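Local coordinates for protein dipeptidase AC. Metallo peptidase. MEROPS family M19 (Rhodobacter sphaeroides, PDB 3LY0) that probably hydrolyses dipeptides as a zinc-dependent metallopeptidase and binds a phosphinate mimic of L-Ala-D-Ala at its two-zinc site, at residues L251-L263 with V285-G297. Residues are numbered along the deposited sequence; the frame is centred on the assembly and turned at random.
Sequences LAMIRESRGMVGL and VLRHLDHLIDRLG
This contact belongs to a beta-alpha-beta crossover of the TIM barrel: strand 260-263 runs antiparallel (175°) to helix 285-296, which covers it and leads on to the parallel neighbour strand 301-303; helix 248-256 packs beside that covering helix. L251 is a knob set among H291, L292, R295 and L296, its CD2 3.8 Å from L292 CD2 and its CD1 at the edge of the H291 ring, whose NE2 is hydrogen-bonded to D248 OD1. L296 forks at the helix end: CD1 meets V261 CG2 at 3.6 Å, while CD2 lies 3.8 Å from I254 CG2. Further along the strand, chi1 of -175° carries L263 CG, opposite the backbone N, to the helix, where CD1 lies 3.7 Å from H288 CB and CD2 3.8 Å from L289 CG. Cut back to an alanine, L263 would lose its isobutyl end, which is likely to leave a gap over H288, L289 and L292, about 8 Å, side chain to side chain, from zinc ligand H233. At the exposed C-terminal end of the helix, extended R255 donates from NH1 to R295 O (2.6 Å), from above the carbonyl plane; a water links NH1 to D294 O. The helix thus holds the barrel strand through hydrocarbon, with the polar grip at its end.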
loop_
_atom_site.group_PDB
_atom_site.type_symbol
_atom_site.label_atom_id
_atom_site.label_comp_id
_atom_site.label_asym_id
_atom_site.label_seq_id
_atom_site.Cartn_x
_atom_site.Cartn_y
_atom_site.Cartn_z
ATOM N N LEU A 251 1.837 -3.052 16.494
ATOM C CA LEU A 251 0.913 -1.929 16.544
ATOM C C LEU A 251 1.307 -0.933 17.643
ATOM O O LEU A 251 1.213 0.282 17.451
ATOM C CB LEU A 251 -0.530 -2.413 16.745
ATOM C CG LEU A 251 -1.143 -3.235 15.610
ATOM C CD1 LEU A 251 -2.526 -3.719 16.020
ATOM C CD2 LEU A 251 -1.230 -2.439 14.316
ATOM N N ALA A 252 1.726 -1.445 18.798
ATOM C CA ALA A 252 2.094 -0.567 19.906
ATOM C C ALA A 252 3.302 0.290 19.541
ATOM O O ALA A 252 3.371 1.458 19.902
ATOM C CB ALA A 252 2.370 -1.382 21.165
ATOM N N MET A 253 4.250 -0.298 18.825
ATOM C CA MET A 253 5.420 0.443 18.377
ATOM C C MET A 253 5.031 1.515 17.353
ATOM O O MET A 253 5.530 2.636 17.401
ATOM C CB MET A 253 6.463 -0.533 17.833
ATOM C CG MET A 253 6.858 -1.591 18.871
ATOM S SD MET A 253 7.608 -3.100 18.225
ATOM C CE MET A 253 9.059 -2.416 17.467
ATOM N N ILE A 254 4.126 1.171 16.438
ATOM C CA ILE A 254 3.639 2.138 15.461
ATOM C C ILE A 254 2.952 3.298 16.184
ATOM O O ILE A 254 3.193 4.469 15.872
ATOM C CB ILE A 254 2.694 1.470 14.437
ATOM C CG1 ILE A 254 3.484 0.503 13.544
ATOM C CG2 ILE A 254 1.948 2.520 13.606
ATOM C CD1 ILE A 254 2.615 -0.431 12.702
ATOM N N ARG A 255 2.106 2.973 17.161
ATOM C CA ARG A 255 1.431 4.001 17.942
ATOM C C ARG A 255 2.420 4.945 18.619
ATOM O O ARG A 255 2.256 6.164 18.563
ATOM C CB ARG A 255 0.505 3.388 19.002
ATOM C CG ARG A 255 -0.369 4.454 19.679
ATOM C CD ARG A 255 -1.306 3.916 20.767
ATOM N NE ARG A 255 -2.218 4.974 21.215
ATOM C CZ ARG A 255 -3.508 4.806 21.500
ATOM N NH1 ARG A 255 -4.068 3.615 21.407
ATOM N NH2 ARG A 255 -4.237 5.844 21.893
ATOM N N GLU A 256 3.432 4.377 19.268
ATOM C CA GLU A 256 4.404 5.188 19.999
ATOM C C GLU A 256 5.067 6.191 19.061
ATOM O O GLU A 256 5.352 7.328 19.445
ATOM C CB GLU A 256 5.459 4.292 20.657
ATOM C CG GLU A 256 6.534 5.041 21.439
ATOM C CD GLU A 256 7.553 4.104 22.071
ATOM O OE1 GLU A 256 7.250 2.898 22.221
ATOM O OE2 GLU A 256 8.659 4.573 22.421
ATOM N N SER A 257 5.284 5.769 17.820
ATOM C CA SER A 257 5.959 6.612 16.836
ATOM C C SER A 257 5.034 7.638 16.185
ATOM O O SER A 257 5.482 8.404 15.335
ATOM C CB SER A 257 6.586 5.746 15.741
ATOM O OG SER A 257 5.605 5.294 14.816
ATOM N N ARG A 258 3.757 7.648 16.572
ATOM C CA ARG A 258 2.746 8.504 15.939
ATOM C C ARG A 258 2.613 8.160 14.461
ATOM O O ARG A 258 2.563 9.045 13.599
ATOM C CB ARG A 258 3.079 9.987 16.108
ATOM C CG ARG A 258 3.289 10.424 17.550
ATOM C CD ARG A 258 3.638 11.909 17.604
ATOM N NE ARG A 258 2.549 12.749 17.108
ATOM C CZ ARG A 258 2.717 13.949 16.558
ATOM N NH1 ARG A 258 3.937 14.456 16.418
ATOM N NH2 ARG A 258 1.663 14.642 16.140
ATOM N N GLY A 259 2.544 6.862 14.187
ATOM C CA GLY A 259 2.568 6.353 12.825
ATOM C C GLY A 259 1.215 6.186 12.154
ATOM O O GLY A 259 0.281 6.942 12.397
ATOM N N MET A 260 1.114 5.197 11.274
ATOM C CA MET A 260 -0.089 5.063 10.464
ATOM C C MET A 260 -0.172 3.664 9.893
ATOM O O MET A 260 0.843 3.088 9.458
ATOM C CB MET A 260 -0.030 6.082 9.318
ATOM C CG MET A 260 -1.274 6.140 8.438
ATOM S SD MET A 260 -2.775 6.845 9.239
ATOM C CE MET A 260 -3.890 6.807 7.828
ATOM N N VAL A 261 -1.385 3.110 9.918
ATOM C CA VAL A 261 -1.650 1.834 9.262
ATOM C C VAL A 261 -2.826 1.992 8.316
ATOM O O VAL A 261 -3.884 2.494 8.707
ATOM C CB VAL A 261 -1.934 0.698 10.275
ATOM C CG1 VAL A 261 -2.339 -0.579 9.535
ATOM C CG2 VAL A 261 -0.703 0.439 11.134
ATOM N N GLY A 262 -2.630 1.582 7.065
ATOM C CA GLY A 262 -3.716 1.558 6.104
ATOM C C GLY A 262 -4.360 0.183 6.023
ATOM O O GLY A 262 -3.666 -0.824 5.856
ATOM N N LEU A 263 -5.685 0.143 6.151
ATOM C CA LEU A 263 -6.437 -1.103 6.054
ATOM C C LEU A 263 -6.387 -1.695 4.648
ATOM O O LEU A 263 -6.824 -1.063 3.688
ATOM C CB LEU A 263 -7.895 -0.867 6.447
ATOM C CG LEU A 263 -8.750 -2.139 6.505
ATOM C CD1 LEU A 263 -8.578 -2.865 7.827
ATOM C CD2 LEU A 263 -10.224 -1.799 6.251
ATOM N N VAL A 285 -14.227 -6.619 7.934
ATOM C CA VAL A 285 -13.675 -5.288 7.688
ATOM C C VAL A 285 -13.754 -4.456 8.970
ATOM O O VAL A 285 -12.777 -3.844 9.391
ATOM C CB VAL A 285 -14.435 -4.576 6.563
ATOM C CG1 VAL A 285 -13.944 -3.138 6.400
ATOM C CG2 VAL A 285 -14.288 -5.352 5.246
ATOM N N LEU A 286 -14.917 -4.466 9.615
ATOM C CA LEU A 286 -15.102 -3.673 10.825
ATOM C C LEU A 286 -14.367 -4.257 12.018
ATOM O O LEU A 286 -13.982 -3.542 12.938
ATOM C CB LEU A 286 -16.590 -3.530 11.138
ATOM C CG LEU A 286 -17.324 -2.642 10.136
ATOM C CD1 LEU A 286 -18.829 -2.753 10.338
ATOM C CD2 LEU A 286 -16.842 -1.195 10.251
ATOM N N ARG A 287 -14.178 -5.570 12.016
ATOM C CA ARG A 287 -13.426 -6.223 13.065
ATOM C C ARG A 287 -11.989 -5.706 13.042
ATOM O O ARG A 287 -11.435 -5.320 14.067
ATOM C CB ARG A 287 -13.451 -7.734 12.827
ATOM C CG ARG A 287 -13.085 -8.577 14.021
ATOM C CD ARG A 287 -13.489 -10.034 13.774
ATOM N NE ARG A 287 -14.850 -10.142 13.236
ATOM C CZ ARG A 287 -15.184 -10.809 12.128
ATOM N NH1 ARG A 287 -14.260 -11.454 11.422
ATOM N NH2 ARG A 287 -16.453 -10.839 11.728
ATOM N N HIS A 288 -11.381 -5.691 11.859
ATOM C CA HIS A 288 -10.019 -5.175 11.743
ATOM C C HIS A 288 -9.946 -3.690 12.060
ATOM O O HIS A 288 -9.048 -3.255 12.774
ATOM C CB HIS A 288 -9.454 -5.452 10.357
ATOM C CG HIS A 288 -8.924 -6.840 10.198
ATOM N ND1 HIS A 288 -7.629 -7.188 10.523
ATOM C CD2 HIS A 288 -9.532 -7.977 9.781
ATOM C CE1 HIS A 288 -7.459 -8.480 10.296
ATOM N NE2 HIS A 288 -8.595 -8.978 9.836
ATOM N N LEU A 289 -10.886 -2.913 11.533
ATOM C CA LEU A 289 -10.864 -1.472 11.799
ATOM C C LEU A 289 -10.999 -1.187 13.283
ATOM O O LEU A 289 -10.258 -0.378 13.828
ATOM C CB LEU A 289 -11.934 -0.726 11.008
ATOM C CG LEU A 289 -11.631 -0.497 9.532
ATOM C CD1 LEU A 289 -12.859 0.070 8.840
ATOM C CD2 LEU A 289 -10.435 0.443 9.357
ATOM N N ASP A 290 -11.927 -1.865 13.949
ATOM C CA ASP A 290 -12.082 -1.667 15.384
ATOM C C ASP A 290 -10.798 -1.992 16.118
ATOM O O ASP A 290 -10.391 -1.269 17.025
ATOM C CB ASP A 290 -13.177 -2.566 15.953
ATOM C CG ASP A 290 -14.584 -2.025 15.725
ATOM O OD1 ASP A 290 -14.752 -0.858 15.304
ATOM O OD2 ASP A 290 -15.535 -2.796 15.982
ATOM N N HIS A 291 -10.171 -3.105 15.755
ATOM C CA HIS A 291 -8.962 -3.523 16.452
ATOM C C HIS A 291 -7.833 -2.523 16.236
ATOM O O HIS A 291 -7.125 -2.154 17.175
ATOM C CB HIS A 291 -8.521 -4.929 16.028
ATOM C CG HIS A 291 -7.464 -5.510 16.909
ATOM N ND1 HIS A 291 -7.764 -6.284 18.010
ATOM C CD2 HIS A 291 -6.116 -5.417 16.871
ATOM C CE1 HIS A 291 -6.642 -6.647 18.607
ATOM N NE2 HIS A 291 -5.628 -6.134 17.935
ATOM N N LEU A 292 -7.670 -2.087 14.992
ATOM C CA LEU A 292 -6.639 -1.106 14.664
ATOM C C LEU A 292 -6.895 0.221 15.369
ATOM O O LEU A 292 -5.984 0.788 15.970
ATOM C CB LEU A 292 -6.548 -0.900 13.151
ATOM C CG LEU A 292 -6.064 -2.119 12.357
ATOM C CD1 LEU A 292 -6.247 -1.878 10.869
ATOM C CD2 LEU A 292 -4.602 -2.407 12.658
ATOM N N ILE A 293 -8.136 0.697 15.312
ATOM C CA ILE A 293 -8.483 1.967 15.935
ATOM C C ILE A 293 -8.284 1.913 17.443
ATOM O O ILE A 293 -7.780 2.851 18.054
ATOM C CB ILE A 293 -9.922 2.389 15.587
ATOM C CG1 ILE A 293 -10.011 2.712 14.092
ATOM C CG2 ILE A 293 -10.339 3.610 16.409
ATOM C CD1 ILE A 293 -11.413 2.809 13.549
ATOM N N ASP A 294 -8.682 0.801 18.048
ATOM C CA ASP A 294 -8.558 0.659 19.492
ATOM C C ASP A 294 -7.110 0.730 19.972
ATOM O O ASP A 294 -6.820 1.348 20.995
ATOM C CB ASP A 294 -9.184 -0.661 19.950
ATOM C CG ASP A 294 -9.226 -0.782 21.454
ATOM O OD1 ASP A 294 -8.243 -1.284 22.039
ATOM O OD2 ASP A 294 -10.239 -0.364 22.050
ATOM N N ARG A 295 -6.201 0.091 19.243
ATOM C CA ARG A 295 -4.817 0.014 19.688
ATOM C C ARG A 295 -3.969 1.179 19.168
ATOM O O ARG A 295 -3.123 1.710 19.884
ATOM C CB ARG A 295 -4.196 -1.330 19.292
ATOM C CG ARG A 295 -4.998 -2.564 19.750
ATOM C CD ARG A 295 -5.403 -2.504 21.224
ATOM N NE ARG A 295 -6.331 -3.581 21.583
ATOM C CZ ARG A 295 -5.973 -4.734 22.145
ATOM N NH1 ARG A 295 -4.702 -4.976 22.434
ATOM N NH2 ARG A 295 -6.894 -5.648 22.427
ATOM N N LEU A 296 -4.186 1.580 17.921
ATOM C CA LEU A 296 -3.391 2.665 17.344
ATOM C C LEU A 296 -3.888 4.057 17.709
ATOM O O LEU A 296 -3.111 5.013 17.739
ATOM C CB LEU A 296 -3.358 2.539 15.825
ATOM C CG LEU A 296 -2.645 1.305 15.297
ATOM C CD1 LEU A 296 -2.980 1.129 13.818
ATOM C CD2 LEU A 296 -1.134 1.433 15.529
ATOM N N GLY A 297 -5.186 4.167 17.965
ATOM C CA GLY A 297 -5.814 5.458 18.171
ATOM C C GLY A 297 -6.499 5.926 16.903
ATOM O O GLY A 297 -6.113 5.531 15.795
HETATM O O HOH W 1 -6.906 4.060 21.844
#